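Local coordinates for protein TsrE (Streptomyces laurentii, PDB 7CWW) that probably acts as a cyclase in thiopeptide antibiotic biosynthesis, at residues A[4-18]-A[53-67]. Sequence-based numbering, arbitrary orientation.
Sequences SEQKDLTVSVPWSVQ and PFLRLRFASRSPSVE
Asp8 and Arg56 show how an antiparallel strand pair can gather a charged network, Asp8-Arg56-Arg58, on one face while Leu9, Val11, Leu55, Leu57 and Phe59 line the other, where Lys7 and Glu5 pair at the end. Strands 5-11 and 53-61 run at 158° to each other, with backbone bonds in both directions at Glu5-Ser61, Lys7-Phe59, Leu9-Leu57 and Val11-Leu55. On the charged face, Asp8 CG lies anti to its backbone N (chi1 -179°), which carries the carboxylate over to Arg56. Arg56 NH1 donates to the syn lone pair of Asp8 OD1 at 3.0 Å and lies 2.9 Å from Asp8 OD2. Tyr90 also bonds to OD2, which makes a long salt bridge to Arg58 NH2, while Glu47 pairs with Arg56 NE and Gln91 O accepts from Arg56 NH1. Thr10 CG2 rests on one face of the Arg56 guanidinium, and Gln6 CG sits over that of Arg58, 3.2 Å from Arg58 NH1. Across the sheet, Lys7 CB lies above the Phe59 ring in a CH-pi contact, 3.8 Å from its centroid. A water accepts from Asp8 N and donates to Glu67 OE1, linking the strand edge to helix 65-78. At the far end Pro53 CB is centred over the six-membered ring of Trp15, 3.4 Å from its centroid. Strand 52-61 is central in a three-stranded antiparallel sheet, flanked by 5-11 and 39-49; helices 15-35 and 65-78 pack on the face bearing Leu9, Val11, Leu57 and Phe59.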
loop_
_atom_site.group_PDB
_atom_site.type_symbol
_atom_site.label_atom_id
_atom_site.label_comp_id
_atom_site.label_asym_id
_atom_site.label_seq_id
_atom_site.Cartn_x
_atom_site.Cartn_y
_atom_site.Cartn_z
ATOM N N SER A 4 -9.707 4.881 -29.369
ATOM C CA SER A 4 -9.914 5.242 -27.974
ATOM C C SER A 4 -8.854 6.241 -27.544
ATOM O O SER A 4 -7.676 6.081 -27.861
ATOM C CB SER A 4 -9.866 4.010 -27.075
ATOM O OG SER A 4 -11.105 3.326 -27.101
ATOM N N GLU A 5 -9.278 7.252 -26.796
ATOM C CA GLU A 5 -8.388 8.279 -26.274
ATOM C C GLU A 5 -8.297 8.189 -24.758
ATOM O O GLU A 5 -9.292 7.949 -24.061
ATOM C CB GLU A 5 -8.843 9.681 -26.665
ATOM C CG GLU A 5 -8.501 10.072 -28.084
ATOM C CD GLU A 5 -8.731 11.545 -28.342
ATOM O OE1 GLU A 5 -9.749 12.078 -27.854
ATOM O OE2 GLU A 5 -7.893 12.171 -29.027
ATOM N N GLN A 6 -7.086 8.400 -24.261
ATOM C CA GLN A 6 -6.835 8.408 -22.827
ATOM C C GLN A 6 -7.460 9.653 -22.200
ATOM O O GLN A 6 -7.195 10.771 -22.650
ATOM C CB GLN A 6 -5.330 8.369 -22.584
ATOM C CG GLN A 6 -4.929 7.994 -21.189
ATOM C CD GLN A 6 -5.681 6.794 -20.671
ATOM O OE1 GLN A 6 -6.514 6.924 -19.776
ATOM N NE2 GLN A 6 -5.386 5.615 -21.219
ATOM N N LYS A 7 -8.312 9.469 -21.191
ATOM C CA LYS A 7 -8.901 10.584 -20.458
ATOM C C LYS A 7 -8.448 10.540 -19.006
ATOM O O LYS A 7 -8.128 9.477 -18.475
ATOM C CB LYS A 7 -10.445 10.564 -20.517
ATOM C CG LYS A 7 -11.019 10.250 -21.883
ATOM C CD LYS A 7 -10.804 11.390 -22.867
ATOM C CE LYS A 7 -11.416 11.037 -24.218
ATOM N NZ LYS A 7 -11.385 12.184 -25.163
ATOM N N ASP A 8 -8.453 11.705 -18.359
ATOM C CA ASP A 8 -7.925 11.873 -17.005
ATOM C C ASP A 8 -8.627 13.070 -16.382
ATOM O O ASP A 8 -8.495 14.193 -16.877
ATOM C CB ASP A 8 -6.392 12.069 -17.032
ATOM C CG ASP A 8 -5.775 12.234 -15.631
ATOM O OD1 ASP A 8 -6.403 11.886 -14.626
ATOM O OD2 ASP A 8 -4.629 12.716 -15.540
ATOM N N LEU A 9 -9.380 12.832 -15.310
ATOM C CA LEU A 9 -10.191 13.867 -14.676
ATOM C C LEU A 9 -9.843 13.886 -13.199
ATOM O O LEU A 9 -9.795 12.827 -12.572
ATOM C CB LEU A 9 -11.695 13.579 -14.874
ATOM C CG LEU A 9 -12.695 14.319 -13.989
ATOM C CD1 LEU A 9 -12.505 15.822 -14.190
ATOM C CD2 LEU A 9 -14.125 13.926 -14.331
ATOM N N THR A 10 -9.593 15.071 -12.642
ATOM C CA THR A 10 -9.295 15.185 -11.219
ATOM C C THR A 10 -10.338 16.080 -10.563
ATOM O O THR A 10 -10.737 17.111 -11.121
ATOM C CB THR A 10 -7.859 15.710 -10.947
ATOM O OG1 THR A 10 -7.666 16.998 -11.533
ATOM C CG2 THR A 10 -6.790 14.727 -11.514
ATOM N N VAL A 11 -10.808 15.654 -9.393
ATOM C CA VAL A 11 -11.879 16.327 -8.675
ATOM C C VAL A 11 -11.375 16.635 -7.278
ATOM O O VAL A 11 -11.222 15.720 -6.456
ATOM C CB VAL A 11 -13.154 15.484 -8.611
ATOM C CG1 VAL A 11 -14.332 16.377 -8.161
ATOM C CG2 VAL A 11 -13.399 14.807 -9.969
ATOM N N SER A 12 -11.125 17.918 -7.008
ATOM C CA SER A 12 -10.431 18.359 -5.795
ATOM C C SER A 12 -11.462 18.704 -4.731
ATOM O O SER A 12 -11.904 19.847 -4.604
ATOM C CB SER A 12 -9.520 19.540 -6.111
ATOM O OG SER A 12 -8.377 19.084 -6.821
ATOM N N VAL A 13 -11.858 17.695 -3.964
ATOM C CA VAL A 13 -12.833 17.834 -2.881
ATOM C C VAL A 13 -12.356 17.011 -1.702
ATOM O O VAL A 13 -11.472 16.143 -1.849
ATOM C CB VAL A 13 -14.238 17.368 -3.314
ATOM C CG1 VAL A 13 -14.754 18.219 -4.464
ATOM C CG2 VAL A 13 -14.199 15.885 -3.696
ATOM N N PRO A 14 -12.895 17.267 -0.491
ATOM C CA PRO A 14 -12.455 16.517 0.693
ATOM C C PRO A 14 -12.521 15.002 0.510
ATOM O O PRO A 14 -13.300 14.516 -0.317
ATOM C CB PRO A 14 -13.436 16.984 1.779
ATOM C CG PRO A 14 -13.801 18.386 1.357
ATOM C CD PRO A 14 -13.889 18.313 -0.136
ATOM N N TRP A 15 -11.721 14.254 1.286
ATOM C CA TRP A 15 -11.663 12.798 1.140
ATOM C C TRP A 15 -13.042 12.155 1.239
ATOM O O TRP A 15 -13.361 11.231 0.483
ATOM C CB TRP A 15 -10.747 12.183 2.203
ATOM C CG TRP A 15 -9.338 12.691 2.206
ATOM C CD1 TRP A 15 -8.759 13.503 3.152
ATOM C CD2 TRP A 15 -8.316 12.404 1.246
ATOM N NE1 TRP A 15 -7.447 13.752 2.823
ATOM C CE2 TRP A 15 -7.144 13.079 1.664
ATOM C CE3 TRP A 15 -8.276 11.645 0.068
ATOM C CZ2 TRP A 15 -5.941 13.012 0.950
ATOM C CZ3 TRP A 15 -7.080 11.580 -0.649
ATOM C CH2 TRP A 15 -5.928 12.261 -0.201
ATOM N N SER A 16 -13.861 12.592 2.198
ATOM C CA SER A 16 -15.157 11.942 2.386
ATOM C C SER A 16 -16.073 12.189 1.191
ATOM O O SER A 16 -16.849 11.305 0.801
ATOM C CB SER A 16 -15.813 12.441 3.670
ATOM O OG SER A 16 -16.151 13.815 3.543
ATOM N N VAL A 17 -15.987 13.382 0.596
ATOM C CA VAL A 17 -16.796 13.700 -0.575
ATOM C C VAL A 17 -16.318 12.908 -1.788
ATOM O O VAL A 17 -17.132 12.496 -2.626
ATOM C CB VAL A 17 -16.768 15.216 -0.828
ATOM C CG1 VAL A 17 -17.597 15.581 -2.064
ATOM C CG2 VAL A 17 -17.282 15.963 0.399
ATOM N N GLN A 18 -15.005 12.666 -1.900
ATOM C CA GLN A 18 -14.507 11.786 -2.956
ATOM C C GLN A 18 -15.183 10.430 -2.890
ATOM O O GLN A 18 -15.515 9.839 -3.922
ATOM C CB GLN A 18 -12.995 11.595 -2.841
ATOM C CG GLN A 18 -12.179 12.872 -3.026
ATOM C CD GLN A 18 -10.729 12.602 -2.753
ATOM O OE1 GLN A 18 -10.298 11.449 -2.798
ATOM N NE2 GLN A 18 -9.959 13.653 -2.461
ATOM N N PRO A 53 -6.766 17.461 -1.406
ATOM C CA PRO A 53 -7.025 16.079 -1.844
ATOM C C PRO A 53 -7.845 16.038 -3.128
ATOM O O PRO A 53 -8.682 16.912 -3.374
ATOM C CB PRO A 53 -7.818 15.483 -0.673
ATOM C CG PRO A 53 -7.484 16.348 0.512
ATOM C CD PRO A 53 -7.238 17.728 -0.036
ATOM N N PHE A 54 -7.617 15.010 -3.954
ATOM C CA PHE A 54 -8.449 14.890 -5.141
ATOM C C PHE A 54 -8.653 13.433 -5.533
ATOM O O PHE A 54 -7.823 12.557 -5.256
ATOM C CB PHE A 54 -7.900 15.696 -6.343
ATOM C CG PHE A 54 -6.541 15.248 -6.844
ATOM C CD1 PHE A 54 -6.429 14.314 -7.871
ATOM C CD2 PHE A 54 -5.378 15.827 -6.345
ATOM C CE1 PHE A 54 -5.173 13.921 -8.362
ATOM C CE2 PHE A 54 -4.127 15.452 -6.829
ATOM C CZ PHE A 54 -4.023 14.502 -7.844
ATOM N N LEU A 55 -9.815 13.195 -6.133
ATOM C CA LEU A 55 -10.153 11.943 -6.789
ATOM C C LEU A 55 -9.766 12.049 -8.256
ATOM O O LEU A 55 -10.139 13.017 -8.933
ATOM C CB LEU A 55 -11.652 11.668 -6.662
ATOM C CG LEU A 55 -12.224 10.453 -7.393
ATOM C CD1 LEU A 55 -11.697 9.166 -6.736
ATOM C CD2 LEU A 55 -13.754 10.485 -7.385
ATOM N N ARG A 56 -8.996 11.080 -8.732
ATOM C CA ARG A 56 -8.596 11.004 -10.136
ATOM C C ARG A 56 -9.369 9.877 -10.800
ATOM O O ARG A 56 -9.391 8.753 -10.287
ATOM C CB ARG A 56 -7.084 10.755 -10.288
ATOM C CG ARG A 56 -6.631 10.629 -11.763
ATOM C CD ARG A 56 -5.177 10.177 -11.928
ATOM N NE ARG A 56 -4.251 11.026 -11.163
ATOM C CZ ARG A 56 -3.850 12.238 -11.545
ATOM N NH1 ARG A 56 -4.275 12.772 -12.689
ATOM N NH2 ARG A 56 -3.016 12.926 -10.780
ATOM N N LEU A 57 -9.985 10.164 -11.948
ATOM C CA LEU A 57 -10.665 9.140 -12.736
ATOM C C LEU A 57 -9.940 9.014 -14.063
ATOM O O LEU A 57 -9.817 9.991 -14.805
ATOM C CB LEU A 57 -12.145 9.482 -12.937
ATOM C CG LEU A 57 -12.872 9.626 -11.589
ATOM C CD1 LEU A 57 -14.239 10.262 -11.715
ATOM C CD2 LEU A 57 -12.983 8.263 -10.902
ATOM N N ARG A 58 -9.432 7.825 -14.347
ATOM C CA ARG A 58 -8.666 7.590 -15.559
ATOM C C ARG A 58 -9.353 6.512 -16.378
ATOM O O ARG A 58 -9.686 5.445 -15.859
ATOM C CB ARG A 58 -7.227 7.190 -15.241
ATOM C CG ARG A 58 -6.322 7.322 -16.426
ATOM C CD ARG A 58 -4.909 7.552 -15.990
ATOM N NE ARG A 58 -4.001 7.318 -17.096
ATOM C CZ ARG A 58 -3.566 8.271 -17.912
ATOM N NH1 ARG A 58 -2.726 7.968 -18.894
ATOM N NH2 ARG A 58 -3.961 9.526 -17.735
ATOM N N PHE A 59 -9.575 6.796 -17.653
ATOM C CA PHE A 59 -10.343 5.884 -18.475
ATOM C C PHE A 59 -10.031 6.187 -19.929
ATOM O O PHE A 59 -9.655 7.309 -20.276
ATOM C CB PHE A 59 -11.854 5.998 -18.203
ATOM C CG PHE A 59 -12.388 7.418 -18.238
ATOM C CD1 PHE A 59 -12.362 8.216 -17.106
ATOM C CD2 PHE A 59 -12.934 7.941 -19.398
ATOM C CE1 PHE A 59 -12.862 9.509 -17.138
ATOM C CE2 PHE A 59 -13.429 9.233 -19.435
ATOM C CZ PHE A 59 -13.396 10.018 -18.309
ATOM N N ALA A 60 -10.186 5.175 -20.771
ATOM C CA ALA A 60 -9.985 5.310 -22.205
ATOM C C ALA A 60 -11.343 5.250 -22.891
ATOM O O ALA A 60 -12.096 4.292 -22.702
ATOM C CB ALA A 60 -9.063 4.211 -22.738
ATOM N N SER A 61 -11.648 6.267 -23.685
ATOM C CA SER A 61 -12.950 6.359 -24.313
ATOM C C SER A 61 -12.806 7.030 -25.665
ATOM O O SER A 61 -11.976 7.924 -25.844
ATOM C CB SER A 61 -13.942 7.141 -23.442
ATOM O OG SER A 61 -15.126 7.425 -24.166
ATOM N N ARG A 62 -13.626 6.587 -26.609
ATOM C CA ARG A 62 -13.733 7.250 -27.897
ATOM C C ARG A 62 -14.542 8.542 -27.828
ATOM O O ARG A 62 -14.423 9.382 -28.725
ATOM C CB ARG A 62 -14.371 6.289 -28.902
ATOM C CG ARG A 62 -15.735 5.774 -28.450
ATOM C CD ARG A 62 -15.660 4.364 -27.880
ATOM N NE ARG A 62 -15.583 3.347 -28.925
ATOM C CZ ARG A 62 -16.618 2.948 -29.661
ATOM N NH1 ARG A 62 -17.819 3.485 -29.474
ATOM N NH2 ARG A 62 -16.453 2.013 -30.590
ATOM N N SER A 63 -15.338 8.731 -26.774
ATOM C CA SER A 63 -16.326 9.796 -26.754
ATOM C C SER A 63 -15.895 10.917 -25.821
ATOM O O SER A 63 -15.513 10.653 -24.672
ATOM C CB SER A 63 -17.697 9.246 -26.324
ATOM O OG SER A 63 -18.569 10.277 -25.889
ATOM N N PRO A 64 -15.930 12.173 -26.276
ATOM C CA PRO A 64 -15.697 13.294 -25.358
ATOM C C PRO A 64 -16.828 13.495 -24.365
ATOM O O PRO A 64 -16.635 14.213 -23.375
ATOM C CB PRO A 64 -15.567 14.510 -26.293
ATOM C CG PRO A 64 -15.574 13.971 -27.691
ATOM C CD PRO A 64 -16.237 12.626 -27.639
ATOM N N SER A 65 -17.983 12.869 -24.589
ATOM C CA SER A 65 -19.126 13.091 -23.713
ATOM C C SER A 65 -18.905 12.508 -22.321
ATOM O O SER A 65 -19.480 13.012 -21.350
ATOM C CB SER A 65 -20.387 12.495 -24.350
ATOM O OG SER A 65 -20.836 13.293 -25.438
ATOM N N VAL A 66 -18.063 11.475 -22.193
ATOM C CA VAL A 66 -17.971 10.751 -20.925
ATOM C C VAL A 66 -17.412 11.647 -19.830
ATOM O O VAL A 66 -17.974 11.738 -18.732
ATOM C CB VAL A 66 -17.116 9.479 -21.080
ATOM C CG1 VAL A 66 -16.962 8.813 -19.727
ATOM C CG2 VAL A 66 -17.752 8.528 -22.074
ATOM N N GLU A 67 -16.275 12.294 -20.098
ATOM C CA GLU A 67 -15.689 13.189 -19.113
ATOM C C GLU A 67 -16.627 14.346 -18.795
ATOM O O GLU A 67 -16.715 14.790 -17.646
ATOM C CB GLU A 67 -14.354 13.722 -19.635
ATOM C CG GLU A 67 -13.583 14.527 -18.640
ATOM C CD GLU A 67 -12.276 15.029 -19.217
ATOM O OE1 GLU A 67 -11.968 14.658 -20.378
ATOM O OE2 GLU A 67 -11.575 15.796 -18.515
HETATM O O HOH W 1 -9.052 14.199 -20.006
#